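Local coordinates for protein DsbA-like disulfide oxidoreductase (Wolbachia endosymbiont of Drosophila melanogaster, PDB 6EEZ) that acts as a homotrimeric disulfide isomerase of the DsbA-like, thioredoxin-fold family, probably rearranging wrongly paired disulfides in other proteins, at residues S14-K17 against D18-F21; K56-I59 against N60-K63; F90-K93 against E94-F97; D127-N130 against D131-D135; A137-I140 against E141-N145. All coordinates share one frame; numbering follows the deposited sequence.

Contact 1 (S14-K17 against D18-F21)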
loop_
_atom_site.group_PDB
_atom_site.type_symbol
_atom_site.label_atom_id
_atom_site.label_comp_id
_atom_site.label_asym_id
_atom_site.label_seq_id
_atom_site.Cartn_x
_atom_site.Cartn_y
_atom_site.Cartn_z
ATOM N N SER A 14 7.490 -9.220 14.487
ATOM C CA SER A 14 8.710 -10.026 14.381
ATOM C C SER A 14 8.461 -11.368 13.680
ATOM O O SER A 14 9.273 -11.791 12.854
ATOM C CB SER A 14 9.335 -10.287 15.761
ATOM O OG SER A 14 9.773 -9.072 16.345
ATOM N N GLN A 15 7.351 -12.037 13.998
ATOM C CA GLN A 15 7.070 -13.346 13.374
ATOM C C GLN A 15 6.911 -13.212 11.862
ATOM O O GLN A 15 7.408 -14.037 11.099
ATOM C CB GLN A 15 5.809 -14.008 13.958
ATOM C CG GLN A 15 5.461 -15.304 13.241
ATOM C CD GLN A 15 4.216 -15.996 13.764
ATOM O OE1 GLN A 15 3.647 -15.618 14.784
ATOM N NE2 GLN A 15 3.783 -17.024 13.048
ATOM N N TYR A 16 6.201 -12.178 11.442
ATOM C CA TYR A 16 5.919 -11.956 10.019
ATOM C C TYR A 16 6.850 -10.929 9.364
ATOM O O TYR A 16 6.518 -10.364 8.317
ATOM C CB TYR A 16 4.463 -11.530 9.852
ATOM C CG TYR A 16 3.525 -12.634 10.235
ATOM C CD1 TYR A 16 3.367 -13.740 9.406
ATOM C CD2 TYR A 16 2.824 -12.608 11.428
ATOM C CE1 TYR A 16 2.525 -14.803 9.752
ATOM C CE2 TYR A 16 1.961 -13.670 11.779
ATOM C CZ TYR A 16 1.825 -14.761 10.933
ATOM O OH TYR A 16 0.980 -15.813 11.249
ATOM N N LYS A 17 8.021 -10.699 9.957
ATOM C CA LYS A 17 8.889 -9.621 9.484
ATOM C C LYS A 17 9.348 -9.863 8.043
ATOM O O LYS A 17 9.457 -8.926 7.279
ATOM C CB LYS A 17 10.094 -9.438 10.406
ATOM C CG LYS A 17 11.132 -10.530 10.327
ATOM C CD LYS A 17 12.196 -10.361 11.415
ATOM C CE LYS A 17 13.082 -11.583 11.504
ATOM N NZ LYS A 17 14.088 -11.622 10.396
ATOM N N ASP A 18 9.592 -11.110 7.658
ATOM C CA ASP A 18 9.992 -11.410 6.281
ATOM C C ASP A 18 8.900 -11.057 5.289
ATOM O O ASP A 18 9.169 -10.693 4.153
ATOM C CB ASP A 18 10.355 -12.892 6.132
ATOM C CG ASP A 18 11.671 -13.249 6.834
ATOM O OD1 ASP A 18 12.483 -12.330 7.087
ATOM O OD2 ASP A 18 11.903 -14.445 7.109
ATOM N N GLN A 19 7.657 -11.191 5.724
ATOM C CA GLN A 19 6.535 -10.912 4.863
ATOM C C GLN A 19 6.249 -9.411 4.855
ATOM O O GLN A 19 6.247 -8.805 3.792
ATOM C CB GLN A 19 5.311 -11.708 5.302
ATOM C CG GLN A 19 5.400 -13.186 4.971
ATOM C CD GLN A 19 6.406 -13.943 5.846
ATOM O OE1 GLN A 19 6.393 -13.830 7.082
ATOM N NE2 GLN A 19 7.288 -14.706 5.207
ATOM N N ILE A 20 6.032 -8.824 6.034
ATOM C CA ILE A 20 5.819 -7.386 6.180
ATOM C C ILE A 20 6.867 -6.535 5.437
ATOM O O ILE A 20 6.519 -5.581 4.755
ATOM C CB ILE A 20 5.832 -6.983 7.672
ATOM C CG1 ILE A 20 4.650 -7.622 8.393
ATOM C CG2 ILE A 20 5.760 -5.470 7.852
ATOM C CD1 ILE A 20 4.741 -7.532 9.888
ATOM N N PHE A 21 8.140 -6.868 5.582
ATOM C CA PHE A 21 9.181 -6.050 4.975
ATOM C C PHE A 21 9.728 -6.698 3.708
ATOM O O PHE A 21 10.834 -6.406 3.308
ATOM C CB PHE A 21 10.278 -5.765 6.005
ATOM C CG PHE A 21 9.742 -5.114 7.265
ATOM C CD1 PHE A 21 9.388 -3.773 7.270
ATOM C CD2 PHE A 21 9.554 -5.855 8.428
ATOM C CE1 PHE A 21 8.864 -3.173 8.407
ATOM C CE2 PHE A 21 9.029 -5.266 9.576
ATOM C CZ PHE A 21 8.683 -3.924 9.567
HETATM O O HOH W 1 9.306 -13.796 8.921
#
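Tyr16 and Ile20 are tied by the first bond of a short helical turn: Ile20 N meets Tyr16 O at 2.8 Å, and Phe21 N follows on Lys17 O at 3.0 Å. Tyr16 is the first residue past helix 3-15 and the N-cap of helix 17-20, so the chain breaks and restarts at one residue. Its carbonyl also takes a weak bond from Gln19 N. A water closes the break: it donates a hydrogen bond to Gln15 O, accepts one from Asp18 N at 3.0 Å, and reaches Gln19 OE1 in a weak bond. Gln19 is bent at chi2 (72°), which carries its amide back over the turn; OE1 comes 3.5 Å from Tyr16 CA and lies at the edge of the Tyr16 ring, the amide plane standing almost perpendicular to that ring. Gln15 CG sits over the centre of one face of the same ring. Ile20 lays CG1 on Tyr16 O and brings CD1 to 4.0 Å from Tyr16 CB. Lys17 O lies at the rim of the Phe21 ring, 3.3 Å from CD2, while Ile20 CG2 covers one face. On the outer side Lys17 and Asp18 run side by side, joined by a long salt bridge of 3.7 Å between NZ and OD1. The turn lies against two elements of the fold: Tyr16, Gln19 and Ile20 pack on Leu150 of helix 137-154, and Ile20 and Phe21 reach Val38 of strand 36-41, with Ile13 of helix 3-15 beside both.

Contact 2 (K56-I59 against N60-K63); sequences KQLI and NDGK
Lys56 and Asn60, then Gln57 and Asp61, are linked by the last ordinary helical bonds of helix 52-60: Asn60 N reaches Lys56 O and Asp61 N reaches Gln57 O, both at 2.9 Å. The next bond spans three residues instead of four, Gly62 N to Ile59 O at 3.2 Å, and its donor stands well above the carbonyl plane (47° out of it). Water carries the step after that. Water 2 donates a hydrogen bond to Leu58 O at 2.7 Å and accepts one from Lys63 N at 3.1 Å. Gly62 leaves the helix with phi at +93°, where a side chain would strike the preceding carbonyl. The pattern resembles a Schellman motif in which the bond from Lys63 N to Leu58 O has opened and taken in water, and it turns the chain out of the helix toward strand 65-70. Among charged groups, Asp61 folds back on the helix: with CG beside its own backbone N (chi1 -70°), the carboxylate lies over the Gln57 carbonyl. Asp61 OD1 lies 2.9 Å from Gln57 O, two acceptors and so a doubtful closeness; OD2 forms a salt bridge with Arg179 of helix 175-185. Lys63 NZ pairs with Asp183 of that helix. Carbon packing is slight: the Leu58 side chain crosses that of Asp61 with Leu58 CD1 4.1 Å from Asp61 OD2, while Ile59 touches Tyr66 and Phe68 of strand 65-70 and also Phe97.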
loop_
_atom_site.group_PDB
_atom_site.type_symbol
_atom_site.label_atom_id
_atom_site.label_comp_id
_atom_site.label_asym_id
_atom_site.label_seq_id
_atom_site.Cartn_x
_atom_site.Cartn_y
_atom_site.Cartn_z
ATOM N N LYS A 56 1.370 10.718 1.401
ATOM C CA LYS A 56 2.249 11.520 0.559
ATOM C C LYS A 56 3.195 12.382 1.406
ATOM O O LYS A 56 4.402 12.355 1.204
ATOM C CB LYS A 56 1.426 12.393 -0.385
ATOM C CG LYS A 56 2.229 13.014 -1.482
ATOM C CD LYS A 56 1.319 13.775 -2.389
ATOM C CE LYS A 56 2.072 14.546 -3.428
ATOM N NZ LYS A 56 1.099 15.084 -4.413
ATOM N N GLN A 57 2.653 13.121 2.370
ATOM C CA GLN A 57 3.469 13.983 3.210
ATOM C C GLN A 57 4.464 13.188 4.059
ATOM O O GLN A 57 5.608 13.612 4.217
ATOM C CB GLN A 57 2.572 14.862 4.092
ATOM C CG GLN A 57 1.863 15.948 3.289
ATOM C CD GLN A 57 0.854 16.747 4.089
ATOM O OE1 GLN A 57 0.519 16.397 5.211
ATOM N NE2 GLN A 57 0.359 17.828 3.500
ATOM N N LEU A 58 4.051 12.033 4.579
ATOM C CA LEU A 58 4.919 11.228 5.444
ATOM C C LEU A 58 6.101 10.694 4.658
ATOM O O LEU A 58 7.223 10.644 5.161
ATOM C CB LEU A 58 4.145 10.076 6.070
ATOM C CG LEU A 58 4.778 9.442 7.313
ATOM C CD1 LEU A 58 4.752 10.431 8.488
ATOM C CD2 LEU A 58 4.049 8.120 7.664
ATOM N N ILE A 59 5.831 10.302 3.413
ATOM C CA ILE A 59 6.871 9.898 2.470
ATOM C C ILE A 59 7.813 11.081 2.131
ATOM O O ILE A 59 9.035 10.926 2.142
ATOM C CB ILE A 59 6.207 9.287 1.192
ATOM C CG1 ILE A 59 5.604 7.908 1.528
ATOM C CG2 ILE A 59 7.191 9.116 0.067
ATOM C CD1 ILE A 59 4.865 7.249 0.390
ATOM N N ASN A 60 7.259 12.268 1.884
ATOM C CA ASN A 60 8.058 13.403 1.412
ATOM C C ASN A 60 8.911 14.007 2.531
ATOM O O ASN A 60 9.940 14.613 2.253
ATOM C CB ASN A 60 7.151 14.479 0.785
ATOM C CG ASN A 60 7.930 15.523 -0.010
ATOM O OD1 ASN A 60 8.909 15.198 -0.704
ATOM N ND2 ASN A 60 7.502 16.789 0.082
ATOM N N ASP A 61 8.497 13.835 3.788
ATOM C CA ASP A 61 9.365 14.133 4.945
ATOM C C ASP A 61 10.805 13.596 4.804
ATOM O O ASP A 61 11.731 14.148 5.386
ATOM C CB ASP A 61 8.770 13.547 6.232
ATOM C CG ASP A 61 7.519 14.265 6.682
ATOM O OD1 ASP A 61 7.127 15.251 6.022
ATOM O OD2 ASP A 61 6.932 13.834 7.700
ATOM N N GLY A 62 10.978 12.499 4.065
ATOM C CA GLY A 62 12.297 12.048 3.645
ATOM C C GLY A 62 12.966 11.027 4.561
ATOM O O GLY A 62 14.084 10.580 4.299
ATOM N N LYS A 63 12.286 10.647 5.633
ATOM C CA LYS A 63 12.943 9.896 6.700
ATOM C C LYS A 63 12.781 8.380 6.613
ATOM O O LYS A 63 13.525 7.643 7.259
ATOM C CB LYS A 63 12.430 10.395 8.051
ATOM C CG LYS A 63 12.787 11.850 8.300
ATOM C CD LYS A 63 12.517 12.256 9.720
ATOM C CE LYS A 63 13.081 13.643 9.983
ATOM N NZ LYS A 63 12.549 14.213 11.250
HETATM O O HOH W 2 9.369 10.506 6.775
#

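Contact 3 (F90-K93 against E94-F97); sequences FLDK and EKYF
Asp92 offers one face of its carboxylate to both Glu94 and Lys95. Glu94 N comes from above that face to OD1 at 2.9 Å, 48° out of the carboxylate plane, and Lys95 CG rests over the same face near the other oxygen, 3.0 Å from OD2, short enough to be doubtful in detail. Asp92 CG lies anti to the backbone N (chi1 172°), which swings the group forward over the next residues. The Glu94 carboxylate is turned 63° to it. The OD1 bond makes an Asx turn, overlaid by a backbone turn in which Lys95 N binds Asp92 O at 3.2 Å; together they carry the chain from helix 76-91 into helix 96-105, within the helical part of this DsbA-like fold. Tyr96 N follows on Lys93 O at 3.3 Å, from high above the carbonyl plane. Water 3 then donates to Lys93 O at 2.7 Å and accepts from Phe97 N at 3.1 Å. Lys95 NZ stays 4.6 Å from Asp92 OD2, more than a salt bridge allows, and bonds instead to Ile122 O. Tyr96 sends its hydroxyl to Asp70 and meets Phe68 with its ring.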
loop_
_atom_site.group_PDB
_atom_site.type_symbol
_atom_site.label_atom_id
_atom_site.label_comp_id
_atom_site.label_asym_id
_atom_site.label_seq_id
_atom_site.Cartn_x
_atom_site.Cartn_y
_atom_site.Cartn_z
ATOM N N PHE A 90 5.353 -2.953 -12.538
ATOM C CA PHE A 90 6.289 -3.804 -13.231
ATOM C C PHE A 90 6.738 -3.229 -14.565
ATOM O O PHE A 90 7.798 -3.603 -15.060
ATOM C CB PHE A 90 5.678 -5.186 -13.412
ATOM C CG PHE A 90 5.718 -6.012 -12.161
ATOM C CD1 PHE A 90 6.928 -6.511 -11.683
ATOM C CD2 PHE A 90 4.564 -6.262 -11.447
ATOM C CE1 PHE A 90 6.977 -7.267 -10.515
ATOM C CE2 PHE A 90 4.600 -7.029 -10.270
ATOM C CZ PHE A 90 5.806 -7.524 -9.805
ATOM N N LEU A 91 5.956 -2.319 -15.138
ATOM C CA LEU A 91 6.393 -1.586 -16.338
ATOM C C LEU A 91 7.400 -0.515 -15.975
ATOM O O LEU A 91 8.425 -0.351 -16.637
ATOM C CB LEU A 91 5.215 -0.927 -17.050
ATOM C CG LEU A 91 4.224 -1.818 -17.785
ATOM C CD1 LEU A 91 2.990 -1.007 -18.111
ATOM C CD2 LEU A 91 4.839 -2.385 -19.054
ATOM N N ASP A 92 7.081 0.220 -14.922
ATOM C CA ASP A 92 7.870 1.349 -14.500
ATOM C C ASP A 92 7.505 1.657 -13.073
ATOM O O ASP A 92 6.391 2.076 -12.785
ATOM C CB ASP A 92 7.612 2.536 -15.429
ATOM C CG ASP A 92 8.262 3.833 -14.957
ATOM O OD1 ASP A 92 9.058 3.846 -14.002
ATOM O OD2 ASP A 92 7.970 4.863 -15.587
ATOM N N LYS A 93 8.464 1.441 -12.184
ATOM C CA LYS A 93 8.255 1.547 -10.757
ATOM C C LYS A 93 8.073 2.978 -10.301
ATOM O O LYS A 93 7.470 3.229 -9.250
ATOM C CB LYS A 93 9.434 0.924 -10.017
ATOM C CG LYS A 93 9.616 -0.548 -10.285
ATOM C CD LYS A 93 10.685 -1.138 -9.366
ATOM C CE LYS A 93 10.759 -2.667 -9.472
ATOM N NZ LYS A 93 10.944 -3.105 -10.876
ATOM N N GLU A 94 8.602 3.906 -11.094
ATOM C CA GLU A 94 8.521 5.332 -10.796
ATOM C C GLU A 94 7.107 5.865 -11.009
ATOM O O GLU A 94 6.792 6.988 -10.614
ATOM C CB GLU A 94 9.507 6.125 -11.670
ATOM C CG GLU A 94 10.937 5.570 -11.679
ATOM C CD GLU A 94 11.957 6.518 -11.046
ATOM O OE1 GLU A 94 12.858 7.007 -11.775
ATOM O OE2 GLU A 94 11.861 6.763 -9.819
ATOM N N LYS A 95 6.266 5.056 -11.646
ATOM C CA LYS A 95 4.899 5.451 -11.963
ATOM C C LYS A 95 3.898 4.801 -10.992
ATOM O O LYS A 95 2.705 5.124 -11.012
ATOM C CB LYS A 95 4.569 5.077 -13.408
ATOM C CG LYS A 95 5.411 5.836 -14.464
ATOM C CD LYS A 95 4.642 6.977 -15.084
ATOM C CE LYS A 95 5.544 8.007 -15.783
ATOM N NZ LYS A 95 5.202 8.129 -17.228
ATOM N N TYR A 96 4.377 3.894 -10.135
ATOM C CA TYR A 96 3.459 3.188 -9.257
ATOM C C TYR A 96 2.770 4.171 -8.310
ATOM O O TYR A 96 1.560 4.101 -8.146
ATOM C CB TYR A 96 4.147 2.084 -8.442
ATOM C CG TYR A 96 3.199 1.525 -7.406
ATOM C CD1 TYR A 96 2.314 0.514 -7.725
ATOM C CD2 TYR A 96 3.142 2.064 -6.138
ATOM C CE1 TYR A 96 1.425 0.033 -6.803
ATOM C CE2 TYR A 96 2.267 1.597 -5.219
ATOM C CZ TYR A 96 1.414 0.580 -5.537
ATOM O OH TYR A 96 0.542 0.138 -4.567
ATOM N N PHE A 97 3.516 5.083 -7.692
ATOM C CA PHE A 97 2.882 6.012 -6.766
ATOM C C PHE A 97 1.854 6.905 -7.473
ATOM O O PHE A 97 0.860 7.326 -6.858
ATOM C CB PHE A 97 3.913 6.888 -6.048
ATOM C CG PHE A 97 3.298 7.821 -5.026
ATOM C CD1 PHE A 97 3.050 7.384 -3.723
ATOM C CD2 PHE A 97 2.940 9.127 -5.381
ATOM C CE1 PHE A 97 2.480 8.227 -2.791
ATOM C CE2 PHE A 97 2.356 9.976 -4.461
ATOM C CZ PHE A 97 2.131 9.532 -3.157
HETATM O O HOH W 3 6.612 5.242 -7.643
#

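Contact 4 (D127-N130 against D131-D135)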
loop_
_atom_site.group_PDB
_atom_site.type_symbol
_atom_site.label_atom_id
_atom_site.label_comp_id
_atom_site.label_asym_id
_atom_site.label_seq_id
_atom_site.Cartn_x
_atom_site.Cartn_y
_atom_site.Cartn_z
ATOM N N ASP A 127 -1.176 -0.173 -24.615
ATOM C CA ASP A 127 -0.666 -1.469 -25.065
ATOM C C ASP A 127 0.437 -2.003 -24.146
ATOM O O ASP A 127 0.518 -3.207 -23.892
ATOM C CB ASP A 127 -0.154 -1.360 -26.503
ATOM C CG ASP A 127 -1.257 -1.514 -27.517
ATOM O OD1 ASP A 127 -2.013 -2.500 -27.415
ATOM O OD2 ASP A 127 -1.378 -0.642 -28.406
ATOM N N ASP A 128 1.292 -1.114 -23.655
ATOM C CA ASP A 128 2.249 -1.502 -22.636
ATOM C C ASP A 128 1.507 -1.967 -21.386
ATOM O O ASP A 128 1.964 -2.868 -20.672
ATOM C CB ASP A 128 3.185 -0.341 -22.288
ATOM C CG ASP A 128 4.181 -0.048 -23.383
ATOM O OD1 ASP A 128 4.722 -1.012 -23.961
ATOM O OD2 ASP A 128 4.419 1.146 -23.666
ATOM N N PHE A 129 0.358 -1.349 -21.129
ATOM C CA PHE A 129 -0.402 -1.632 -19.918
ATOM C C PHE A 129 -1.093 -2.982 -20.053
ATOM O O PHE A 129 -1.086 -3.780 -19.119
ATOM C CB PHE A 129 -1.421 -0.524 -19.635
ATOM C CG PHE A 129 -2.355 -0.829 -18.490
ATOM C CD1 PHE A 129 -1.939 -0.697 -17.174
ATOM C CD2 PHE A 129 -3.656 -1.244 -18.734
ATOM C CE1 PHE A 129 -2.801 -0.982 -16.117
ATOM C CE2 PHE A 129 -4.526 -1.527 -17.687
ATOM C CZ PHE A 129 -4.096 -1.402 -16.375
ATOM N N ASN A 130 -1.665 -3.253 -21.226
ATOM C CA ASN A 130 -2.341 -4.527 -21.444
ATOM C C ASN A 130 -1.353 -5.694 -21.420
ATOM O O ASN A 130 -1.664 -6.755 -20.878
ATOM C CB ASN A 130 -3.118 -4.517 -22.763
ATOM C CG ASN A 130 -4.362 -3.637 -22.709
ATOM O OD1 ASN A 130 -4.828 -3.276 -21.634
ATOM N ND2 ASN A 130 -4.907 -3.299 -23.875
ATOM N N ASP A 131 -0.162 -5.499 -21.981
ATOM C CA ASP A 131 0.839 -6.564 -22.008
ATOM C C ASP A 131 1.360 -6.843 -20.595
ATOM O O ASP A 131 1.751 -7.967 -20.277
ATOM C CB ASP A 131 2.010 -6.210 -22.929
ATOM C CG ASP A 131 1.588 -6.009 -24.401
ATOM O OD1 ASP A 131 0.745 -6.774 -24.925
ATOM O OD2 ASP A 131 2.124 -5.078 -25.038
ATOM N N SER A 132 1.363 -5.823 -19.744
ATOM C CA SER A 132 1.857 -5.979 -18.375
ATOM C C SER A 132 0.880 -6.813 -17.535
ATOM O O SER A 132 1.292 -7.702 -16.784
ATOM C CB SER A 132 2.088 -4.609 -17.732
ATOM O OG SER A 132 2.717 -4.708 -16.464
ATOM N N ILE A 133 -0.411 -6.515 -17.674
ATOM C CA ILE A 133 -1.459 -7.276 -17.013
ATOM C C ILE A 133 -1.290 -8.766 -17.291
ATOM O O ILE A 133 -1.299 -9.587 -16.375
ATOM C CB ILE A 133 -2.871 -6.813 -17.478
ATOM C CG1 ILE A 133 -3.213 -5.452 -16.860
ATOM C CG2 ILE A 133 -3.949 -7.846 -17.102
ATOM C CD1 ILE A 133 -4.524 -4.879 -17.323
ATOM N N LYS A 134 -1.117 -9.104 -18.564
ATOM C CA LYS A 134 -1.154 -10.495 -18.983
ATOM C C LYS A 134 0.159 -11.197 -18.672
ATOM O O LYS A 134 0.165 -12.299 -18.126
ATOM C CB LYS A 134 -1.461 -10.595 -20.482
ATOM C CG LYS A 134 -2.719 -9.846 -20.922
ATOM C CD LYS A 134 -3.993 -10.458 -20.359
ATOM C CE LYS A 134 -5.167 -9.514 -20.549
ATOM N NZ LYS A 134 -5.343 -9.118 -21.977
ATOM N N ASP A 135 1.270 -10.559 -19.022
ATOM C CA ASP A 135 2.581 -11.170 -18.852
ATOM C C ASP A 135 2.893 -11.447 -17.388
ATOM O O ASP A 135 3.482 -12.480 -17.069
ATOM C CB ASP A 135 3.685 -10.280 -19.424
ATOM C CG ASP A 135 3.655 -10.193 -20.934
ATOM O OD1 ASP A 135 2.874 -10.935 -21.562
ATOM O OD2 ASP A 135 4.430 -9.384 -21.492
#
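Phe129 and Ile133 share a regular turn of helix 126-135, Ile133 N meeting Phe129 O at 3.2 Å. Asp131 N to Asp127 O and Ser132 N to Asp128 O continue the ladder before it, and Lys134 N to Asn130 O, weak at 3.3 Å, comes after. Phe129 CG stands opposite its backbone N (chi1 173°), and the end of the ring comes toward Ile133. Ile133 CD1 touches CE2 of the Phe129 ring at 3.4 Å, and CG1 lies 4.1 Å above one face, offset toward the rim. Phe129 also touches Ser84 of helix 76-91 and Leu116 and Val119 of helix 112-121, and Ser132 points its hydroxyl to Ala87 O; this face of helix 126-135 thus packs on both helices in the helical region of the DsbA-like fold. Along the outer side Lys134 lays CG on Asn130 O at 3.3 Å. Asp131 folds back over the preceding turn, OD2 2.7 Å from Asp127 O, a doubtful closeness because both are acceptors. Separately, Asp128 OD1 is 4.9 Å and Asp127 OD1 5.4 Å from Asp131 OD2, like charges that would probably raise the proton affinity of Asp131.

Contact 5 (A137-I140 against E141-N145)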
loop_
_atom_site.group_PDB
_atom_site.type_symbol
_atom_site.label_atom_id
_atom_site.label_comp_id
_atom_site.label_asym_id
_atom_site.label_seq_id
_atom_site.Cartn_x
_atom_site.Cartn_y
_atom_site.Cartn_z
ATOM N N ALA A 137 0.698 -11.800 -14.846
ATOM C CA ALA A 137 -0.556 -12.153 -14.184
ATOM C C ALA A 137 -0.299 -13.047 -12.972
ATOM O O ALA A 137 -0.779 -12.750 -11.876
ATOM C CB ALA A 137 -1.495 -12.825 -15.158
ATOM N N ASP A 138 0.471 -14.118 -13.158
ATOM C CA ASP A 138 0.805 -15.012 -12.044
ATOM C C ASP A 138 1.435 -14.267 -10.871
ATOM O O ASP A 138 1.120 -14.550 -9.721
ATOM C CB ASP A 138 1.765 -16.116 -12.487
ATOM C CG ASP A 138 1.138 -17.080 -13.450
ATOM O OD1 ASP A 138 -0.083 -16.953 -13.688
ATOM O OD2 ASP A 138 1.861 -17.971 -13.960
ATOM N N LYS A 139 2.333 -13.322 -11.150
ATOM C CA LYS A 139 3.102 -12.707 -10.079
ATOM C C LYS A 139 2.271 -11.675 -9.349
ATOM O O LYS A 139 2.380 -11.529 -8.139
ATOM C CB LYS A 139 4.372 -12.069 -10.605
ATOM C CG LYS A 139 5.245 -11.510 -9.507
ATOM C CD LYS A 139 6.674 -12.017 -9.627
ATOM C CE LYS A 139 6.794 -13.472 -9.182
ATOM N NZ LYS A 139 8.147 -14.017 -9.467
ATOM N N ILE A 140 1.440 -10.958 -10.091
ATOM C CA ILE A 140 0.512 -10.013 -9.485
ATOM C C ILE A 140 -0.471 -10.767 -8.587
ATOM O O ILE A 140 -0.765 -10.340 -7.475
ATOM C CB ILE A 140 -0.270 -9.224 -10.554
ATOM C CG1 ILE A 140 0.692 -8.331 -11.346
ATOM C CG2 ILE A 140 -1.374 -8.399 -9.905
ATOM C CD1 ILE A 140 0.108 -7.770 -12.619
ATOM N N GLU A 141 -0.998 -11.871 -9.104
ATOM C CA GLU A 141 -1.946 -12.680 -8.367
ATOM C C GLU A 141 -1.289 -13.159 -7.068
ATOM O O GLU A 141 -1.873 -13.051 -5.998
ATOM C CB GLU A 141 -2.417 -13.861 -9.227
ATOM C CG GLU A 141 -3.212 -14.935 -8.475
ATOM C CD GLU A 141 -4.585 -14.448 -8.014
ATOM O OE1 GLU A 141 -5.031 -13.372 -8.480
ATOM O OE2 GLU A 141 -5.228 -15.152 -7.203
ATOM N N GLN A 142 -0.060 -13.658 -7.179
ATOM C CA GLN A 142 0.702 -14.146 -6.032
ATOM C C GLN A 142 0.908 -13.060 -4.991
ATOM O O GLN A 142 0.743 -13.307 -3.788
ATOM C CB GLN A 142 2.059 -14.692 -6.483
ATOM C CG GLN A 142 2.818 -15.427 -5.403
ATOM C CD GLN A 142 4.141 -15.996 -5.894
ATOM O OE1 GLN A 142 5.152 -15.299 -5.896
ATOM N NE2 GLN A 142 4.141 -17.272 -6.306
ATOM N N MET A 143 1.254 -11.861 -5.456
ATOM C CA MET A 143 1.536 -10.752 -4.539
ATOM C C MET A 143 0.289 -10.316 -3.790
ATOM O O MET A 143 0.361 -9.963 -2.617
ATOM C CB MET A 143 2.135 -9.556 -5.290
ATOM C CG MET A 143 3.578 -9.756 -5.742
ATOM S SD MET A 143 4.176 -8.435 -6.842
ATOM C CE MET A 143 4.352 -7.098 -5.665
ATOM N N ILE A 144 -0.853 -10.325 -4.462
ATOM C CA ILE A 144 -2.083 -9.860 -3.838
ATOM C C ILE A 144 -2.571 -10.911 -2.841
ATOM O O ILE A 144 -3.052 -10.580 -1.759
ATOM C CB ILE A 144 -3.165 -9.556 -4.888
ATOM C CG1 ILE A 144 -2.847 -8.216 -5.565
ATOM C CG2 ILE A 144 -4.561 -9.533 -4.250
ATOM C CD1 ILE A 144 -3.824 -7.791 -6.610
ATOM N N ASN A 145 -2.434 -12.175 -3.200
ATOM C CA ASN A 145 -2.820 -13.242 -2.297
ATOM C C ASN A 145 -1.961 -13.199 -1.050
ATOM O O ASN A 145 -2.461 -13.386 0.071
ATOM C CB ASN A 145 -2.698 -14.604 -2.976
ATOM C CG ASN A 145 -3.818 -14.860 -3.950
ATOM O OD1 ASN A 145 -4.897 -14.272 -3.841
ATOM N ND2 ASN A 145 -3.578 -15.754 -4.908
#
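Ile140 and Ile144 both turn CG1 beside the backbone N (chi1 -66° and -76°). In Ile140 this leaves CG2 opposite the backbone N and beside the carbonyl carbon, where it meets Ile144 CD1 at 4.2 Å, and the two branched chains lie side by side along one flank of helix 137-154. Lys139 puts CG opposite its backbone N, then bends at chi2 and chi3, so that its CE runs alongside Gln142, 4.1 Å from OE1, both chains heading the same way. Met143 presses CG onto Lys139 O at 3.2 Å, while its sulfur lies 4.2 Å from Lys139 CG. Under these groups the backbone is ordinary helix: Glu141 N to Ala137 O, Gln142 N to Asp138 O and Met143 N to Lys139 O are each 2.9 Å, and Ile144 N to Ile140 O closes the set. Glu141 reaches along its own side of the helix, where OE2 accepts a bond of 2.9 Å from Asn145 ND2, approaching from above the carboxylate plane. Its other oxygen, OE1, forms a salt bridge with Lys83 of helix 76-91, so both oxygens have a partner, which should restrict rotation of the carboxylate. On the buried flank Ile140 also touches Lys83, Met143 touches Leu86 and Phe90, and Ile144 meets Ala82. With Ile140, Met143 and Ile144 toward helix 76-91, Glu141 at the border of that face, and Asp138 and Gln142 exposed, these are the first turns of a long amphipathic helix that packs on helix 76-91, consistent with the helical insertion of DsbA-like proteins.

In the fold
All five contacts are local turns of helix or of its ends, differing in whether they lie within a helix or at its end. Contacts 1, 2 and 3 lie at the surface, where helices stop or change course, and each includes a bridging water; contacts 4 and 5 are partly buried and run within regular helix, with apolar side chains toward helix 76-91. Contact 3 touches three of the others: its Leu91 packs on contact 4, its Phe90 on Met143 of contact 5, and its Phe97 on Lys56 and Ile59 of contact 2. Contacts 4 and 5 adjoin in sequence. Contact 1 stands apart, its centre about 18 Å from that of contact 5, though it packs on the same helix 137-154 to which contact 5 belongs.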